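PDB 5Y0T: thermotoga maritima TmcAL, which belongs to the HIGH nucleotidyl transferase family of the HUP clan and holds adenosine-5'-rp-alpha-thio-triphosphate in a pocket. Local coordinates for residues K264-F275 / L313-K323. Residues are numbered along the deposited sequence; the frame is centred on the assembly and turned at random.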
loop_
_atom_site.group_PDB
_atom_site.type_symbol
_atom_site.label_atom_id
_atom_site.label_comp_id
_atom_site.label_asym_id
_atom_site.label_seq_id
_atom_site.Cartn_x
_atom_site.Cartn_y
_atom_site.Cartn_z
ATOM N N LYS A 264 -3.533 7.479 -1.033
ATOM C CA LYS A 264 -2.586 8.573 -1.229
ATOM C C LYS A 264 -3.237 9.817 -1.785
ATOM O O LYS A 264 -4.168 9.726 -2.581
ATOM C CB LYS A 264 -1.456 8.138 -2.176
ATOM C CG LYS A 264 -0.678 6.926 -1.693
ATOM C CD LYS A 264 -0.023 7.199 -0.357
ATOM C CE LYS A 264 0.824 6.015 0.088
ATOM N NZ LYS A 264 1.803 6.424 1.137
ATOM N N ASN A 265 -2.749 10.981 -1.360
ATOM C CA ASN A 265 -3.245 12.241 -1.907
ATOM C C ASN A 265 -2.270 12.797 -2.939
ATOM O O ASN A 265 -1.229 12.187 -3.214
ATOM C CB ASN A 265 -3.512 13.268 -0.795
ATOM C CG ASN A 265 -2.249 13.681 -0.026
ATOM O OD1 ASN A 265 -1.117 13.354 -0.398
ATOM N ND2 ASN A 265 -2.453 14.426 1.056
ATOM N N MET A 266 -2.611 13.947 -3.516
ATOM C CA MET A 266 -1.815 14.501 -4.604
ATOM C C MET A 266 -0.419 14.876 -4.135
ATOM O O MET A 266 0.552 14.746 -4.897
ATOM C CB MET A 266 -2.516 15.712 -5.224
ATOM C CG MET A 266 -3.407 15.340 -6.392
ATOM S SD MET A 266 -4.219 16.781 -7.116
ATOM C CE MET A 266 -2.811 17.658 -7.791
ATOM N N ASP A 267 -0.327 15.315 -2.877
ATOM C CA ASP A 267 0.954 15.644 -2.248
ATOM C C ASP A 267 1.935 14.482 -2.344
ATOM O O ASP A 267 3.126 14.683 -2.571
ATOM C CB ASP A 267 0.768 16.027 -0.776
ATOM C CG ASP A 267 0.056 17.358 -0.605
ATOM O OD1 ASP A 267 -0.061 18.104 -1.603
ATOM O OD2 ASP A 267 -0.378 17.663 0.529
ATOM N N PHE A 268 1.428 13.265 -2.167
ATOM C CA PHE A 268 2.271 12.092 -2.272
ATOM C C PHE A 268 2.806 11.940 -3.691
ATOM O O PHE A 268 4.011 11.793 -3.880
ATOM C CB PHE A 268 1.504 10.832 -1.834
ATOM C CG PHE A 268 2.194 9.559 -2.181
ATOM C CD1 PHE A 268 3.115 9.000 -1.311
ATOM C CD2 PHE A 268 1.927 8.913 -3.375
ATOM C CE1 PHE A 268 3.757 7.824 -1.627
ATOM C CE2 PHE A 268 2.582 7.740 -3.695
ATOM C CZ PHE A 268 3.490 7.196 -2.827
ATOM N N PHE A 269 1.927 11.958 -4.690
ATOM C CA PHE A 269 2.366 11.712 -6.072
ATOM C C PHE A 269 3.329 12.791 -6.580
ATOM O O PHE A 269 4.219 12.503 -7.381
ATOM C CB PHE A 269 1.165 11.592 -7.022
ATOM C CG PHE A 269 0.263 10.419 -6.714
ATOM C CD1 PHE A 269 0.686 9.114 -6.947
ATOM C CD2 PHE A 269 -1.008 10.624 -6.194
ATOM C CE1 PHE A 269 -0.134 8.036 -6.662
ATOM C CE2 PHE A 269 -1.836 9.549 -5.897
ATOM C CZ PHE A 269 -1.408 8.257 -6.132
ATOM N N GLU A 270 3.168 14.022 -6.103
ATOM C CA GLU A 270 4.070 15.114 -6.493
ATOM C C GLU A 270 5.539 14.830 -6.135
ATOM O O GLU A 270 6.453 15.343 -6.776
ATOM C CB GLU A 270 3.618 16.440 -5.857
ATOM C CG GLU A 270 2.368 16.998 -6.505
ATOM C CD GLU A 270 1.676 18.077 -5.682
ATOM O OE1 GLU A 270 2.293 18.613 -4.736
ATOM O OE2 GLU A 270 0.503 18.382 -5.988
ATOM N N LYS A 271 5.765 14.000 -5.128
ATOM C CA LYS A 271 7.129 13.654 -4.732
ATOM C C LYS A 271 7.702 12.470 -5.507
ATOM O O LYS A 271 8.897 12.169 -5.402
ATOM C CB LYS A 271 7.183 13.338 -3.244
ATOM C CG LYS A 271 6.736 14.476 -2.340
ATOM C CD LYS A 271 6.621 13.966 -0.907
ATOM C CE LYS A 271 5.790 14.888 -0.026
ATOM N NZ LYS A 271 5.437 14.179 1.242
ATOM N N ILE A 272 6.857 11.782 -6.270
ATOM C CA ILE A 272 7.291 10.566 -6.955
ATOM C C ILE A 272 7.916 10.918 -8.311
ATOM O O ILE A 272 7.428 11.800 -9.021
ATOM C CB ILE A 272 6.115 9.578 -7.133
ATOM C CG1 ILE A 272 5.578 9.135 -5.762
ATOM C CG2 ILE A 272 6.529 8.362 -7.965
ATOM C CD1 ILE A 272 6.610 8.381 -4.881
ATOM N N HIS A 273 9.016 10.248 -8.647
ATOM C CA HIS A 273 9.724 10.549 -9.880
ATOM C C HIS A 273 8.835 10.329 -11.088
ATOM O O HIS A 273 8.128 9.325 -11.163
ATOM C CB HIS A 273 10.984 9.696 -10.032
ATOM C CG HIS A 273 11.683 9.919 -11.338
ATOM N ND1 HIS A 273 12.426 11.051 -11.594
ATOM C CD2 HIS A 273 11.692 9.195 -12.482
ATOM C CE1 HIS A 273 12.886 11.003 -12.831
ATOM N NE2 HIS A 273 12.462 9.882 -13.389
ATOM N N GLY A 274 8.884 11.266 -12.031
ATOM C CA GLY A 274 8.160 11.127 -13.281
ATOM C C GLY A 274 6.802 11.806 -13.316
ATOM O O GLY A 274 6.166 11.860 -14.360
ATOM N N PHE A 275 6.337 12.313 -12.179
ATOM C CA PHE A 275 5.063 13.022 -12.165
ATOM C C PHE A 275 5.216 14.468 -12.623
ATOM O O PHE A 275 6.024 15.224 -12.094
ATOM C CB PHE A 275 4.417 12.959 -10.779
ATOM C CG PHE A 275 3.605 11.721 -10.577
ATOM C CD1 PHE A 275 2.259 11.697 -10.916
ATOM C CD2 PHE A 275 4.194 10.563 -10.107
ATOM C CE1 PHE A 275 1.517 10.544 -10.766
ATOM C CE2 PHE A 275 3.461 9.409 -9.953
ATOM C CZ PHE A 275 2.127 9.391 -10.279
ATOM N N LEU A 313 4.877 4.804 -13.788
ATOM C CA LEU A 313 4.526 5.694 -12.677
ATOM C C LEU A 313 3.806 4.961 -11.536
ATOM O O LEU A 313 3.963 5.321 -10.369
ATOM C CB LEU A 313 3.663 6.854 -13.170
ATOM C CG LEU A 313 4.389 7.939 -13.971
ATOM C CD1 LEU A 313 3.404 9.004 -14.455
ATOM C CD2 LEU A 313 5.489 8.569 -13.144
ATOM N N ALA A 314 3.004 3.954 -11.868
ATOM C CA ALA A 314 2.356 3.143 -10.835
ATOM C C ALA A 314 3.385 2.361 -10.006
ATOM O O ALA A 314 3.242 2.245 -8.803
ATOM C CB ALA A 314 1.349 2.190 -11.449
ATOM N N LEU A 315 4.427 1.835 -10.647
ATOM C CA LEU A 315 5.470 1.113 -9.913
ATOM C C LEU A 315 6.288 2.071 -9.057
ATOM O O LEU A 315 6.575 1.781 -7.899
ATOM C CB LEU A 315 6.398 0.350 -10.867
ATOM C CG LEU A 315 5.780 -0.817 -11.633
ATOM C CD1 LEU A 315 6.874 -1.588 -12.378
ATOM C CD2 LEU A 315 5.040 -1.733 -10.685
ATOM N N PHE A 316 6.637 3.222 -9.622
ATOM C CA PHE A 316 7.349 4.246 -8.854
ATOM C C PHE A 316 6.540 4.683 -7.640
ATOM O O PHE A 316 7.093 4.919 -6.558
ATOM C CB PHE A 316 7.663 5.469 -9.709
ATOM C CG PHE A 316 8.678 5.214 -10.787
ATOM C CD1 PHE A 316 9.568 4.156 -10.679
ATOM C CD2 PHE A 316 8.739 6.038 -11.911
ATOM C CE1 PHE A 316 10.515 3.926 -11.674
ATOM C CE2 PHE A 316 9.675 5.809 -12.914
ATOM C CZ PHE A 316 10.563 4.752 -12.795
ATOM N N SER A 317 5.227 4.787 -7.810
ATOM C CA SER A 317 4.376 5.174 -6.691
ATOM C C SER A 317 4.324 4.105 -5.598
ATOM O O SER A 317 4.493 4.398 -4.415
ATOM C CB SER A 317 2.960 5.486 -7.180
ATOM O OG SER A 317 2.984 6.539 -8.119
ATOM N N VAL A 318 4.085 2.859 -5.981
ATOM C CA VAL A 318 3.928 1.821 -4.969
ATOM C C VAL A 318 5.252 1.556 -4.239
ATOM O O VAL A 318 5.256 1.199 -3.061
ATOM C CB VAL A 318 3.369 0.524 -5.589
ATOM C CG1 VAL A 318 4.468 -0.265 -6.306
ATOM C CG2 VAL A 318 2.715 -0.326 -4.530
ATOM N N PHE A 319 6.375 1.769 -4.917
ATOM C CA PHE A 319 7.687 1.548 -4.318
ATOM C C PHE A 319 8.258 2.835 -3.731
ATOM O O PHE A 319 9.388 2.850 -3.236
ATOM C CB PHE A 319 8.645 0.950 -5.356
ATOM C CG PHE A 319 8.295 -0.463 -5.748
ATOM C CD1 PHE A 319 7.878 -1.370 -4.781
ATOM C CD2 PHE A 319 8.367 -0.876 -7.075
ATOM C CE1 PHE A 319 7.539 -2.678 -5.114
ATOM C CE2 PHE A 319 8.031 -2.181 -7.431
ATOM C CZ PHE A 319 7.617 -3.088 -6.447
ATOM N N GLU A 320 7.465 3.904 -3.796
ATOM C CA GLU A 320 7.849 5.220 -3.263
ATOM C C GLU A 320 9.190 5.668 -3.810
ATOM O O GLU A 320 10.100 6.057 -3.076
ATOM C CB GLU A 320 7.882 5.199 -1.732
ATOM C CG GLU A 320 6.522 4.934 -1.117
ATOM C CD GLU A 320 6.523 5.061 0.392
ATOM O OE1 GLU A 320 7.461 4.529 1.031
ATOM O OE2 GLU A 320 5.582 5.689 0.932
ATOM N N VAL A 321 9.305 5.631 -5.121
ATOM C CA VAL A 321 10.569 5.966 -5.740
ATOM C C VAL A 321 10.526 7.471 -5.986
ATOM O O VAL A 321 9.923 7.939 -6.951
ATOM C CB VAL A 321 10.734 5.146 -7.050
ATOM C CG1 VAL A 321 12.011 5.493 -7.786
ATOM C CG2 VAL A 321 10.677 3.641 -6.728
ATOM N N ASN A 322 11.215 8.236 -5.141
ATOM C CA ASN A 322 10.962 9.667 -5.141
ATOM C C ASN A 322 11.928 10.399 -6.062
ATOM O O ASN A 322 12.893 9.810 -6.556
ATOM C CB ASN A 322 11.033 10.235 -3.714
ATOM C CG ASN A 322 12.386 10.021 -3.057
ATOM O OD1 ASN A 322 13.360 10.702 -3.378
ATOM N ND2 ASN A 322 12.447 9.085 -2.117
ATOM N N LYS A 323 11.693 11.695 -6.242
ATOM C CA LYS A 323 12.400 12.474 -7.255
ATOM C C LYS A 323 13.875 12.660 -6.922
ATOM O O LYS A 323 14.733 12.577 -7.807
ATOM C CB LYS A 323 11.717 13.830 -7.452
ATOM C CG LYS A 323 10.341 13.700 -8.112
ATOM C CD LYS A 323 9.646 15.058 -8.331
ATOM C CE LYS A 323 8.503 14.928 -9.350
ATOM N NZ LYS A 323 7.507 16.043 -9.277
HETATM O O HOH W 1 13.884 12.943 -10.494
#
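The backbones of Ile272 and Asn322 are joined in a single beta bridge, their CA atoms 4.2 Å apart, a short way past helix 266-270 on one side and helix 307-318 on the other. His273 N gives Val321 O a nearly straight bond (174°) in the carbonyl plane, and Lys323 N returns a more bent one to Lys271 O. Segment 313-323 gets there through a Schellman motif: Glu320, with positive phi, ends helix 307-318, and Asn322 then caps the next helix through Phe325 N. In segment 264-275 a type II turn from Ile272 to Phe275 follows.

Lys323 stretches its extended chain along this turn, so that NZ reaches Glu270 O at 2.8 Å and, weakly, Phe275 O. Across the bridge, Ile272 CG2 lies 3.6 Å from Phe316 CB. His273 CG stands anti to its own N (chi1 176°), which sets the imidazole beside Phe316 in an offset edge-to-face pair, planes at 66°, with CD2 near Phe316 CE2; ND1 shares a water with Lys323 O. His273 O is buried with no hydrogen-bond partner in the model, 3.4 Å from Leu313 CD2. The backbone of Gly274 packs against that same methyl. Ser317 OG donates back to Leu313 O at 2.7 Å, opposite in face to Ser317 N, and sits at the edges of the Phe269 and Phe275 rings, 3.4 Å from Phe275 CE2. The Phe268 ring turns its edge to Ser317 O, while Lys264 CD lies over one face.

Phe283 of helix 279-289 meets both Phe269 and Phe275, and Leu313 packs on that helix too. Helix 254-261 lies against Ala314, Ser317 and Val318, helix 381-399 against Phe319 and Val321, and Leu263 of the second subunit touches Val318 and Phe319, bringing this mainly helical part of the chain to the dimer interface.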